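Long-range contacts in heme-binding protein A / AI-2 binding protein A (Helicobacter pylori SS1, PDB 6OFQ), which binds peptides such as STSA in the periplasm and probably delivers them to an ABC transporter of the inner membrane: residues Asp45-Thr50 against Lys139-Trp144; Glu145-Ser150 against Met181-Ile186. All blocks are in the same frame, centred on the assembly; numbering follows the deposited sequence. Where two conformers were deposited one is given.

Contact 1: Asp45-Thr50 against Lys139-Trp144; sequences DPALVT and KSYKYW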
loop_
_atom_site.group_PDB
_atom_site.type_symbol
_atom_site.label_atom_id
_atom_site.label_comp_id
_atom_site.label_asym_id
_atom_site.label_seq_id
_atom_site.Cartn_x
_atom_site.Cartn_y
_atom_site.Cartn_z
ATOM N N ASP A 45 10.403 2.961 -9.751
ATOM C CA ASP A 45 11.266 2.638 -8.587
ATOM C C ASP A 45 10.350 2.599 -7.356
ATOM O O ASP A 45 9.916 3.639 -6.873
ATOM C CB ASP A 45 12.385 3.679 -8.410
ATOM C CG ASP A 45 13.287 3.407 -7.236
ATOM O OD1 ASP A 45 13.006 2.527 -6.386
ATOM O OD2 ASP A 45 14.388 4.007 -7.164
ATOM N N PRO A 46 10.060 1.401 -6.848
ATOM C CA PRO A 46 9.067 1.282 -5.772
ATOM C C PRO A 46 9.477 1.899 -4.464
ATOM O O PRO A 46 8.607 2.152 -3.620
ATOM C CB PRO A 46 8.855 -0.211 -5.625
ATOM C CG PRO A 46 10.150 -0.729 -6.048
ATOM C CD PRO A 46 10.630 0.094 -7.187
ATOM N N ALA A 47 10.783 2.154 -4.259
ATOM C CA ALA A 47 11.226 2.862 -3.089
ATOM C C ALA A 47 10.857 4.322 -3.066
ATOM O O ALA A 47 10.840 4.898 -1.997
ATOM C CB ALA A 47 12.707 2.700 -2.793
ATOM N N LEU A 48 10.464 4.890 -4.204
ATOM C CA LEU A 48 10.140 6.299 -4.259
ATOM C C LEU A 48 8.651 6.604 -4.092
ATOM O O LEU A 48 8.257 7.779 -4.063
ATOM C CB LEU A 48 10.574 6.818 -5.661
ATOM C CG LEU A 48 12.084 6.794 -5.871
ATOM C CD1 LEU A 48 12.327 7.388 -7.261
ATOM C CD2 LEU A 48 12.900 7.509 -4.836
ATOM N N VAL A 49 7.827 5.571 -4.068
ATOM C CA VAL A 49 6.359 5.734 -4.054
ATOM C C VAL A 49 5.799 4.882 -2.919
ATOM O O VAL A 49 6.518 4.047 -2.381
ATOM C CB VAL A 49 5.783 5.415 -5.441
ATOM C CG1 VAL A 49 6.131 6.482 -6.471
ATOM C CG2 VAL A 49 6.197 4.062 -5.910
ATOM N N THR A 50 4.491 5.066 -2.661
ATOM C CA THR A 50 3.885 4.297 -1.560
ATOM C C THR A 50 2.571 3.632 -1.908
ATOM O O THR A 50 1.961 3.007 -1.036
ATOM C CB THR A 50 3.610 5.234 -0.353
ATOM O OG1 THR A 50 2.633 6.182 -0.764
ATOM C CG2 THR A 50 4.870 5.935 0.183
ATOM N N LYS A 139 12.328 13.668 -5.225
ATOM C CA LYS A 139 12.332 12.207 -4.909
ATOM C C LYS A 139 12.710 11.954 -3.450
ATOM O O LYS A 139 13.634 12.569 -2.883
ATOM C CB LYS A 139 13.246 11.379 -5.809
ATOM C CG LYS A 139 12.868 11.364 -7.283
ATOM C CD LYS A 139 13.899 10.702 -8.160
ATOM C CE LYS A 139 13.407 10.198 -9.499
ATOM N NZ LYS A 139 13.035 11.385 -10.301
ATOM N N SER A 140 11.949 11.041 -2.860
ATOM C CA SER A 140 12.107 10.736 -1.464
ATOM C C SER A 140 11.862 9.241 -1.242
ATOM O O SER A 140 10.951 8.645 -1.835
ATOM C CB SER A 140 11.090 11.481 -0.634
ATOM O OG SER A 140 11.253 11.139 0.730
ATOM N N TYR A 141 12.639 8.648 -0.325
ATOM C CA TYR A 141 12.453 7.253 0.091
ATOM C C TYR A 141 11.470 7.216 1.226
ATOM O O TYR A 141 11.825 7.069 2.388
ATOM C CB TYR A 141 13.830 6.655 0.460
ATOM C CG TYR A 141 14.788 6.554 -0.738
ATOM C CD1 TYR A 141 14.513 5.739 -1.828
ATOM C CD2 TYR A 141 16.026 7.236 -0.739
ATOM C CE1 TYR A 141 15.343 5.654 -2.939
ATOM C CE2 TYR A 141 16.921 7.052 -1.795
ATOM C CZ TYR A 141 16.577 6.297 -2.884
ATOM O OH TYR A 141 17.437 6.215 -3.960
ATOM N N LYS A 142 10.198 7.322 0.840
ATOM C CA LYS A 142 9.133 7.575 1.781
ATOM C C LYS A 142 8.862 6.503 2.802
ATOM O O LYS A 142 8.756 6.794 4.009
ATOM C CB LYS A 142 7.790 7.943 1.074
ATOM C CG LYS A 142 7.832 9.248 0.265
ATOM C CD LYS A 142 6.612 9.372 -0.665
ATOM C CE LYS A 142 6.670 10.297 -1.873
ATOM N NZ LYS A 142 5.316 10.447 -2.484
ATOM N N TYR A 143 8.739 5.244 2.388
ATOM C CA TYR A 143 8.581 4.179 3.340
ATOM C C TYR A 143 9.778 4.133 4.256
ATOM O O TYR A 143 9.581 3.879 5.451
ATOM C CB TYR A 143 8.428 2.826 2.662
ATOM C CG TYR A 143 6.990 2.340 2.417
ATOM C CD1 TYR A 143 6.315 1.729 3.448
ATOM C CD2 TYR A 143 6.395 2.341 1.163
ATOM C CE1 TYR A 143 5.046 1.191 3.287
ATOM C CE2 TYR A 143 5.129 1.796 0.954
ATOM C CZ TYR A 143 4.503 1.196 2.031
ATOM O OH TYR A 143 3.288 0.588 1.778
ATOM N N TRP A 144 10.998 4.129 3.717
ATOM C CA TRP A 144 12.207 3.984 4.534
ATOM C C TRP A 144 12.240 5.031 5.656
ATOM O O TRP A 144 12.488 4.698 6.833
ATOM C CB TRP A 144 13.467 4.042 3.663
ATOM C CG TRP A 144 14.719 3.823 4.392
ATOM C CD1 TRP A 144 15.349 4.702 5.229
ATOM C CD2 TRP A 144 15.522 2.627 4.379
ATOM N NE1 TRP A 144 16.452 4.093 5.783
ATOM C CE2 TRP A 144 16.610 2.830 5.264
ATOM C CE3 TRP A 144 15.458 1.406 3.698
ATOM C CZ2 TRP A 144 17.553 1.850 5.533
ATOM C CZ3 TRP A 144 16.422 0.448 3.920
ATOM C CH2 TRP A 144 17.479 0.671 4.847
HETATM O O HOH W 1 11.446 3.955 0.711
HETATM O O HOH W 2 8.474 4.838 -0.559
HETATM O O HOH W 3 9.623 10.197 -4.359
HETATM O O HOH W 4 6.374 9.760 -5.004
HETATM O O HOH W 5 3.127 8.897 -1.882
#
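The first turn of helix 142-147, N-capped at Tyr141, and the residues leading into it meet Ala47, Leu48 and Thr50 through water bridges and apolar contacts. N-H groups in a first turn have no carbonyl of their own helix to bind. Tyr143 N therefore donates to water 2 and Trp144 N to water 1, and both waters contact Ala47 O, water 1 lying 2.9 Å from it. The same oxygen receives the CA-H of Tyr141 (CA to Ala47 O 3.5 Å, 159° at the hydrogen). In this family 5 solute-binding fold the 45-50 loop leads from strand 32-37 to helix 52-61. An Asx turn, Asp45 OD1 accepting from Ala47 N, shapes it, and Asp45 OD2 pairs with Arg125. Ala47 is small enough to bring CB to the Tyr141 ring edge, 3.7 Å from CD1. Leu48 branches between two neighbours: its CD2 lies 3.6 Å from Tyr141 CE1, while CD1 packs on the aliphatic Lys139 chain, 3.8 Å from CE. Thr50 CG2 rests 3.7 Å from Lys142 CB, the two side chains crossing at about a right angle, and the extended lysine chain carries NZ to waters 4 and 5, which continue to Leu48 O and Thr50 OG1.

Contact 2: Glu145-Ser150 against Met181-Ile186; sequences EGMGMS and MDFLSI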
loop_
_atom_site.group_PDB
_atom_site.type_symbol
_atom_site.label_atom_id
_atom_site.label_comp_id
_atom_site.label_asym_id
_atom_site.label_seq_id
_atom_site.Cartn_x
_atom_site.Cartn_y
_atom_site.Cartn_z
ATOM N N GLU A 145 11.997 6.288 5.267
ATOM C CA GLU A 145 11.954 7.380 6.222
ATOM C C GLU A 145 10.852 7.264 7.237
ATOM O O GLU A 145 11.052 7.321 8.453
ATOM C CB GLU A 145 11.925 8.744 5.521
ATOM C CG GLU A 145 13.208 9.058 4.768
ATOM C CD GLU A 145 14.417 9.012 5.684
ATOM O OE1 GLU A 145 14.424 9.681 6.737
ATOM O OE2 GLU A 145 15.313 8.185 5.407
ATOM N N GLY A 146 9.655 6.981 6.740
ATOM C CA GLY A 146 8.501 6.828 7.579
ATOM C C GLY A 146 8.572 5.793 8.664
ATOM O O GLY A 146 8.068 5.923 9.798
ATOM N N MET A 147 9.072 4.638 8.215
ATOM C CA MET A 147 9.250 3.505 9.113
ATOM C C MET A 147 10.437 3.631 10.101
ATOM O O MET A 147 10.627 2.794 10.990
ATOM C CB MET A 147 9.350 2.193 8.312
ATOM C CG MET A 147 8.048 1.817 7.615
ATOM S SD MET A 147 8.178 0.387 6.530
ATOM C CE MET A 147 8.744 -0.925 7.601
ATOM N N GLY A 148 11.340 4.552 9.836
ATOM C CA GLY A 148 12.554 4.701 10.637
ATOM C C GLY A 148 13.514 3.555 10.429
ATOM O O GLY A 148 14.188 3.112 11.366
ATOM N N MET A 149 13.618 3.076 9.204
ATOM C CA MET A 149 14.539 1.973 8.924
ATOM C C MET A 149 16.014 2.290 9.267
ATOM O O MET A 149 16.763 1.358 9.640
ATOM C CB MET A 149 14.423 1.589 7.460
ATOM C CG MET A 149 13.119 0.870 7.105
ATOM S SD MET A 149 12.946 -0.780 7.773
ATOM C CE MET A 149 14.115 -1.601 6.705
ATOM N N SER A 150 16.393 3.556 9.175
ATOM C CA SER A 150 17.772 3.887 9.559
ATOM C C SER A 150 17.994 3.810 11.056
ATOM O O SER A 150 19.176 3.726 11.414
ATOM C CB SER A 150 18.110 5.307 9.107
ATOM O OG SER A 150 18.183 5.376 7.685
ATOM N N MET A 181 8.554 -6.251 1.534
ATOM C CA MET A 181 7.793 -5.075 1.068
ATOM C C MET A 181 8.417 -4.473 -0.204
ATOM O O MET A 181 9.641 -4.453 -0.335
ATOM C CB MET A 181 7.647 -4.054 2.168
ATOM C CG MET A 181 6.799 -4.567 3.304
ATOM S SD MET A 181 6.683 -3.493 4.730
ATOM C CE MET A 181 6.032 -1.996 3.973
ATOM N N ASP A 182 7.551 -3.839 -0.999
ATOM C CA ASP A 182 7.940 -3.320 -2.297
ATOM C C ASP A 182 9.114 -2.305 -2.220
ATOM O O ASP A 182 9.945 -2.311 -3.133
ATOM C CB ASP A 182 6.722 -2.674 -2.921
ATOM C CG ASP A 182 5.600 -3.658 -3.165
ATOM O OD1 ASP A 182 4.913 -3.955 -2.171
ATOM O OD2 ASP A 182 5.439 -4.145 -4.293
ATOM N N PHE A 183 9.166 -1.495 -1.175
ATOM C CA PHE A 183 10.224 -0.486 -1.104
ATOM C C PHE A 183 11.604 -1.067 -0.974
ATOM O O PHE A 183 12.587 -0.354 -1.186
ATOM C CB PHE A 183 9.902 0.592 -0.050
ATOM C CG PHE A 183 10.223 0.184 1.376
ATOM C CD1 PHE A 183 9.448 -0.673 2.143
ATOM C CD2 PHE A 183 11.372 0.682 1.985
ATOM C CE1 PHE A 183 9.704 -0.957 3.471
ATOM C CE2 PHE A 183 11.636 0.411 3.312
ATOM C CZ PHE A 183 10.860 -0.460 4.056
ATOM N N LEU A 184 11.671 -2.338 -0.563
ATOM C CA LEU A 184 12.934 -3.038 -0.415
ATOM C C LEU A 184 13.205 -3.971 -1.568
ATOM O O LEU A 184 14.001 -4.927 -1.456
ATOM C CB LEU A 184 12.994 -3.733 0.943
ATOM C CG LEU A 184 12.953 -2.758 2.096
ATOM C CD1 LEU A 184 12.883 -3.534 3.414
ATOM C CD2 LEU A 184 14.102 -1.731 2.091
ATOM N N SER A 185 12.595 -3.712 -2.712
ATOM C CA SER A 185 12.943 -4.364 -3.946
ATOM C C SER A 185 14.421 -4.231 -4.351
ATOM O O SER A 185 15.061 -3.221 -4.027
ATOM C CB SER A 185 12.097 -3.725 -5.037
ATOM O OG SER A 185 10.728 -4.039 -4.975
ATOM N N ILE A 186 14.901 -5.273 -5.002
ATOM C CA ILE A 186 16.311 -5.298 -5.422
ATOM C C ILE A 186 16.475 -4.747 -6.849
ATOM O O ILE A 186 16.010 -5.390 -7.785
ATOM C CB ILE A 186 16.911 -6.689 -5.278
ATOM C CG1 ILE A 186 16.737 -7.257 -3.848
ATOM C CG2 ILE A 186 18.398 -6.654 -5.622
ATOM C CD1 ILE A 186 17.116 -6.333 -2.713
#
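A Met-aromatic contact between Met147 and Phe183 lies at the heart of this buried joint, where the end of helix 142-147 and the start of helix 149-152 face a loop containing the 3-10 turn 182-183. Between the helices, Gly148 forms a Schellman motif; its positive phi is easily adopted by glycine. The chain turns there into helix 149-152, and Met147 and Met149, on either side of the glycine, both point toward the same loop. The close packing centres on the phenyl ring, which several groups meet. Met147 SD sits 3.7 Å from Phe183 CE1 and 4.5 Å from the ring centroid, 51° off the normal, an oblique approach. Met149 comes to the edge instead, tip to tip, with CG 4.0 Å from Phe183 CZ. Leu184 CG lies over the centre of one ring face, 3.5 Å above the plane, and the Tyr143 ring meets the phenyl on the opposite side, nearly parallel to it. Phe183 points from its backbone toward the methionines, with CG between the backbone N and the carbonyl carbon (chi1 81°).

Beyond this ring the joint is looser, held by single contacts. The backbones stay far apart, 10.7 Å between Met149 CA and Leu184 CA, and long, flexible methionines suit this distance because their ends can meet the loop's side chains, while Trp144 packs against Met149, Phe183 and Leu184. Met149, bent at chi2 and chi3, reaches Leu184 CD1 with CE at 4.0 Å; Met181 CE comes to 4.1 Å from Met147 SD. The more solvent-accessible side is at Glu145, Ser150 and Asp182, outside the apolar cluster. Within the loop, Asp182 O accepts from both Ser185 N and Ser185 OG, the hydroxyl lying 2.6 Å away in the carbonyl plane, on a lone pair.

How the contacts relate
Both contacts use helix 142-147, contact 1 at its N-terminal turn and contact 2 at its C-terminal end, and their centres lie about 8 Å apart. Contact 1 is only partly buried: waters bridge backbone N-H and C=O groups, and partly exposed Lys139 and Lys142 lend their aliphatic chains to it. Contact 2 is wholly buried where it touches and relies on sulfur, methyl and aromatic carbon. It also buries less surface, 180 Å² against 480 Å². The two are joined by Trp144, whose NE1 is 2.9 Å from Ser150 OG in a probable hydrogen bond, and by the Tyr143 side chain, whose CE1 packs 3.4 Å from Met181 CE. Pro46 CG also packs against Asp182 O, so the two loops touch.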